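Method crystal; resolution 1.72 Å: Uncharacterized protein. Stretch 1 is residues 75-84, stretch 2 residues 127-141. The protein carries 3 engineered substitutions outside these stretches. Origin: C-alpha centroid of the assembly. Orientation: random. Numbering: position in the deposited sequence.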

# COMPACT_ATOMS: atom_id res chain seq x y z
N LEU A 75 -5.39 11.73 -8.46
CA LEU A 75 -4.72 10.93 -7.44
C LEU A 75 -4.78 9.44 -7.76
O LEU A 75 -3.81 8.72 -7.58
CB LEU A 75 -5.34 11.19 -6.06
CG LEU A 75 -4.82 10.29 -4.92
CD1 LEU A 75 -3.33 10.45 -4.76
CD2 LEU A 75 -5.53 10.61 -3.62
N ARG A 76 -5.94 8.99 -8.23
CA ARG A 76 -6.12 7.58 -8.59
C ARG A 76 -5.22 7.17 -9.74
O ARG A 76 -4.63 6.08 -9.72
CB ARG A 76 -7.58 7.29 -8.94
CG ARG A 76 -8.41 6.74 -7.79
CD ARG A 76 -9.73 7.48 -7.65
NE ARG A 76 -10.81 6.63 -7.15
CZ ARG A 76 -11.29 6.66 -5.91
NH1 ARG A 76 -10.80 7.50 -5.02
NH2 ARG A 76 -12.28 5.84 -5.58
N THR A 77 -5.11 8.03 -10.74
CA THR A 77 -4.26 7.74 -11.89
C THR A 77 -2.79 7.81 -11.50
O THR A 77 -1.98 7.02 -11.98
CB THR A 77 -4.58 8.65 -13.10
OG1 THR A 77 -4.49 10.02 -12.70
CG2 THR A 77 -5.98 8.37 -13.63
N LEU A 78 -2.44 8.75 -10.62
CA LEU A 78 -1.08 8.80 -10.08
C LEU A 78 -0.75 7.53 -9.31
O LEU A 78 0.31 6.93 -9.49
CB LEU A 78 -0.88 10.03 -9.18
CG LEU A 78 0.42 10.10 -8.37
CD1 LEU A 78 1.64 10.08 -9.28
CD2 LEU A 78 0.43 11.35 -7.48
N ILE A 79 -1.67 7.11 -8.44
CA ILE A 79 -1.48 5.86 -7.69
C ILE A 79 -1.29 4.68 -8.65
O ILE A 79 -0.36 3.87 -8.47
CB ILE A 79 -2.66 5.61 -6.71
CG1 ILE A 79 -2.56 6.59 -5.52
CG2 ILE A 79 -2.68 4.16 -6.25
CD1 ILE A 79 -3.86 6.73 -4.72
N GLN A 80 -2.13 4.58 -9.67
CA GLN A 80 -2.01 3.49 -10.65
C GLN A 80 -0.68 3.51 -11.40
O GLN A 80 -0.11 2.45 -11.67
CB GLN A 80 -3.17 3.49 -11.66
CG GLN A 80 -3.10 2.28 -12.59
CD GLN A 80 -3.13 0.95 -11.82
OE1 GLN A 80 -4.15 0.59 -11.24
NE2 GLN A 80 -2.00 0.24 -11.82
N GLU A 81 -0.19 4.70 -11.75
CA GLU A 81 1.08 4.79 -12.46
C GLU A 81 2.24 4.26 -11.61
O GLU A 81 3.10 3.52 -12.10
CB GLU A 81 1.35 6.22 -12.95
CG GLU A 81 0.36 6.68 -14.01
CD GLU A 81 0.41 8.17 -14.29
OE1 GLU A 81 1.37 8.84 -13.85
OE2 GLU A 81 -0.51 8.66 -14.97
N ILE A 82 2.25 4.63 -10.33
CA ILE A 82 3.28 4.15 -9.41
C ILE A 82 3.20 2.63 -9.30
O ILE A 82 4.22 1.94 -9.34
CB ILE A 82 3.14 4.80 -8.02
CG1 ILE A 82 3.45 6.30 -8.14
CG2 ILE A 82 4.07 4.13 -7.02
CD1 ILE A 82 3.04 7.12 -6.93
N LEU A 83 1.99 2.11 -9.16
CA LEU A 83 1.79 0.67 -9.04
C LEU A 83 2.20 -0.06 -10.30
O LEU A 83 2.85 -1.10 -10.23
CB LEU A 83 0.32 0.35 -8.72
CG LEU A 83 -0.13 0.77 -7.32
CD1 LEU A 83 -1.62 0.46 -7.18
CD2 LEU A 83 0.69 0.06 -6.25
N THR A 84 1.83 0.48 -11.45
CA THR A 84 2.20 -0.14 -12.71
C THR A 84 3.72 -0.25 -12.88
O THR A 84 4.22 -1.29 -13.32
CB THR A 84 1.60 0.63 -13.89
OG1 THR A 84 0.17 0.61 -13.75
CG2 THR A 84 1.99 -0.03 -15.20
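Stretch 2 127-141: GELTHAIQWCLIILK

Two helices that pack at a steep angle touch most closely over a short segment, and residues about a turn apart on each, often with a neighbour, tend to supply the contact. The pairing of residues 127-141 with helix 75-84 illustrates the principle. The second stretch begins in loop conformation and is helical from Thr130 onward, running on past Lys141. Its axis crosses that of the first helix at 52°, the two N-to-C directions diverging by the same angle, with a closest approach of 9.4 Å.

Gly127 lies clear of the first helix. The contact opens at Glu128, still in the loop before the helix (phi/psi -127/-40), whose CB points toward the partner and whose all-but-straight side chain (chi1 and chi2 both t) carries its carboxylate to Arg76. OE1 of Glu128 accepts hydrogen bonds from Arg76 NH1 at 2.8 Å and from Arg76 NH2 at 2.7 Å, a salt bridge made at the edge of the guanidinium, near its plane. Leu129, at the N-cap position, adds an apolar counterpart: its CD1 lies over one face of that guanidinium, 3.6 Å from Arg76 CG, and also reaches Ile79 CD1 at 4.0 Å. One leucine thus touches both the arginine of the salt bridge and the first isoleucine of the apolar contact.

Once the helix is under way, Thr130 and His131 turn out of reach; His131 ND1 donates to Gln134 OE1 at 2.7 Å within its own helix. Ala132 points toward the first helix, its CB 3.8 Å from Ile79 CG2. Ile133 shows how a long side chain can compensate for an unfavourable start: its CA-to-CB bond points away, yet its CG1 comes within 4.0 Å of Ile79 CD1. Trp135 does the reverse, offering its CB to Leu83 CD2 at 3.9 Å while the end of the side chain leads away.

Cys136 marks the tightest backbone approach, its CA 6.1 Å from the CA of Ile82. Its SG settles among three residues of the first helix, 3.7 Å from both the O and the CG2 of Ile79, 3.9 Å from Ile82 CG2 and 4.3 Å from Leu83 CG. Leu137, whose CA-to-CB bond points away, and Ile138, out of reach, take no part, as the helical repeat would lead one to expect. One turn after Cys136, and two after Ala132, the pattern resumes with Ile139, which points toward the partner and touches two residues: its CG2 is 3.7 Å from Ile82 CG2, its CD1 3.7 Å from Leu83 CD2. Leu140 closes the series more loosely, with CD2 4.2 Å from Ile82 CD1, and Lys141 is already out of reach. Together the stretches bury 591 Å², both sides summed.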

# COMPACT_ATOMS: atom_id res chain seq x y z
N GLY A 127 -10.84 5.05 5.19
CA GLY A 127 -10.20 5.24 3.90
C GLY A 127 -10.72 4.32 2.81
O GLY A 127 -11.51 3.42 3.07
N GLU A 128 -10.25 4.54 1.58
CA GLU A 128 -10.74 3.81 0.41
C GLU A 128 -9.59 3.16 -0.37
O GLU A 128 -9.70 2.03 -0.86
CB GLU A 128 -11.51 4.78 -0.49
CG GLU A 128 -12.26 4.17 -1.66
CD GLU A 128 -12.87 5.24 -2.55
OE1 GLU A 128 -12.14 6.18 -2.95
OE2 GLU A 128 -14.08 5.15 -2.87
N LEU A 129 -8.49 3.90 -0.48
CA LEU A 129 -7.33 3.44 -1.24
C LEU A 129 -6.11 3.38 -0.35
O LEU A 129 -4.99 3.60 -0.82
CB LEU A 129 -7.04 4.40 -2.40
CG LEU A 129 -8.17 4.65 -3.40
CD1 LEU A 129 -7.73 5.69 -4.42
CD2 LEU A 129 -8.57 3.37 -4.08
N THR A 130 -6.30 3.11 0.94
CA THR A 130 -5.16 3.18 1.86
C THR A 130 -4.13 2.09 1.57
O THR A 130 -2.93 2.34 1.64
CB THR A 130 -5.60 3.14 3.34
OG1 THR A 130 -6.52 4.21 3.58
CG2 THR A 130 -4.39 3.34 4.25
N HIS A 131 -4.56 0.88 1.24
CA HIS A 131 -3.60 -0.17 0.91
C HIS A 131 -2.84 0.19 -0.36
O HIS A 131 -1.63 -0.04 -0.46
CB HIS A 131 -4.29 -1.54 0.75
CG HIS A 131 -4.78 -2.12 2.03
ND1 HIS A 131 -4.04 -2.10 3.20
CD2 HIS A 131 -5.93 -2.78 2.32
CE1 HIS A 131 -4.73 -2.71 4.16
NE2 HIS A 131 -5.87 -3.12 3.65
N ALA A 132 -3.53 0.77 -1.34
CA ALA A 132 -2.87 1.24 -2.55
C ALA A 132 -1.80 2.27 -2.20
O ALA A 132 -0.70 2.25 -2.75
CB ALA A 132 -3.88 1.83 -3.53
N ILE A 133 -2.14 3.17 -1.28
CA ILE A 133 -1.19 4.18 -0.82
C ILE A 133 0.01 3.57 -0.08
O ILE A 133 1.15 4.00 -0.29
CB ILE A 133 -1.88 5.29 0.01
CG1 ILE A 133 -2.81 6.10 -0.89
CG2 ILE A 133 -0.85 6.21 0.63
CD1 ILE A 133 -3.68 7.10 -0.15
N GLN A 134 -0.23 2.58 0.79
CA GLN A 134 0.88 1.88 1.45
C GLN A 134 1.88 1.37 0.42
O GLN A 134 3.08 1.58 0.56
CB GLN A 134 0.38 0.70 2.29
CG GLN A 134 -0.22 1.13 3.62
CD GLN A 134 -1.08 0.03 4.23
OE1 GLN A 134 -1.78 -0.68 3.51
NE2 GLN A 134 -1.01 -0.11 5.55
N TRP A 135 1.36 0.71 -0.61
CA TRP A 135 2.22 0.20 -1.66
C TRP A 135 2.94 1.30 -2.43
O TRP A 135 4.12 1.18 -2.72
CB TRP A 135 1.47 -0.82 -2.55
CG TRP A 135 1.42 -2.11 -1.81
CD1 TRP A 135 0.39 -2.58 -1.05
CD2 TRP A 135 2.50 -3.04 -1.65
NE1 TRP A 135 0.75 -3.77 -0.46
CE2 TRP A 135 2.04 -4.07 -0.80
CE3 TRP A 135 3.81 -3.10 -2.14
CZ2 TRP A 135 2.84 -5.17 -0.46
CZ3 TRP A 135 4.60 -4.19 -1.79
CH2 TRP A 135 4.12 -5.20 -0.95
N CYS A 136 2.25 2.41 -2.72
CA CYS A 136 2.93 3.54 -3.35
C CYS A 136 4.08 4.05 -2.48
O CYS A 136 5.11 4.43 -3.01
CB CYS A 136 1.97 4.69 -3.67
SG CYS A 136 0.79 4.29 -4.98
N LEU A 137 3.90 4.08 -1.16
CA LEU A 137 4.96 4.57 -0.27
C LEU A 137 6.18 3.64 -0.33
O LEU A 137 7.33 4.09 -0.41
CB LEU A 137 4.45 4.72 1.17
CG LEU A 137 3.33 5.75 1.35
CD1 LEU A 137 2.79 5.69 2.78
CD2 LEU A 137 3.81 7.17 1.03
N ILE A 138 5.92 2.34 -0.28
CA ILE A 138 6.95 1.31 -0.43
C ILE A 138 7.70 1.45 -1.76
O ILE A 138 8.94 1.43 -1.78
CB ILE A 138 6.33 -0.08 -0.33
CG1 ILE A 138 5.98 -0.37 1.13
CG2 ILE A 138 7.29 -1.17 -0.83
CD1 ILE A 138 4.87 -1.39 1.25
N ILE A 139 6.96 1.61 -2.85
CA ILE A 139 7.56 1.76 -4.17
C ILE A 139 8.38 3.05 -4.28
O ILE A 139 9.50 3.02 -4.76
CB ILE A 139 6.50 1.71 -5.29
CG1 ILE A 139 5.81 0.35 -5.27
CG2 ILE A 139 7.12 2.01 -6.66
CD1 ILE A 139 4.38 0.37 -5.84
N LEU A 140 7.81 4.17 -3.85
CA LEU A 140 8.56 5.44 -3.83
C LEU A 140 9.82 5.36 -2.97
O LEU A 140 10.85 5.92 -3.32
CB LEU A 140 7.67 6.60 -3.37
CG LEU A 140 6.51 6.97 -4.31
CD1 LEU A 140 5.58 7.96 -3.62
CD2 LEU A 140 7.03 7.57 -5.60
N LYS A 141 9.74 4.67 -1.83
CA LYS A 141 10.93 4.51 -0.99
C LYS A 141 12.03 3.78 -1.77
O LYS A 141 13.17 4.23 -1.79
CB LYS A 141 10.59 3.76 0.30
CG LYS A 141 11.78 3.52 1.23
CD LYS A 141 12.44 4.81 1.67
CE LYS A 141 13.47 4.54 2.76
NZ LYS A 141 14.06 5.79 3.29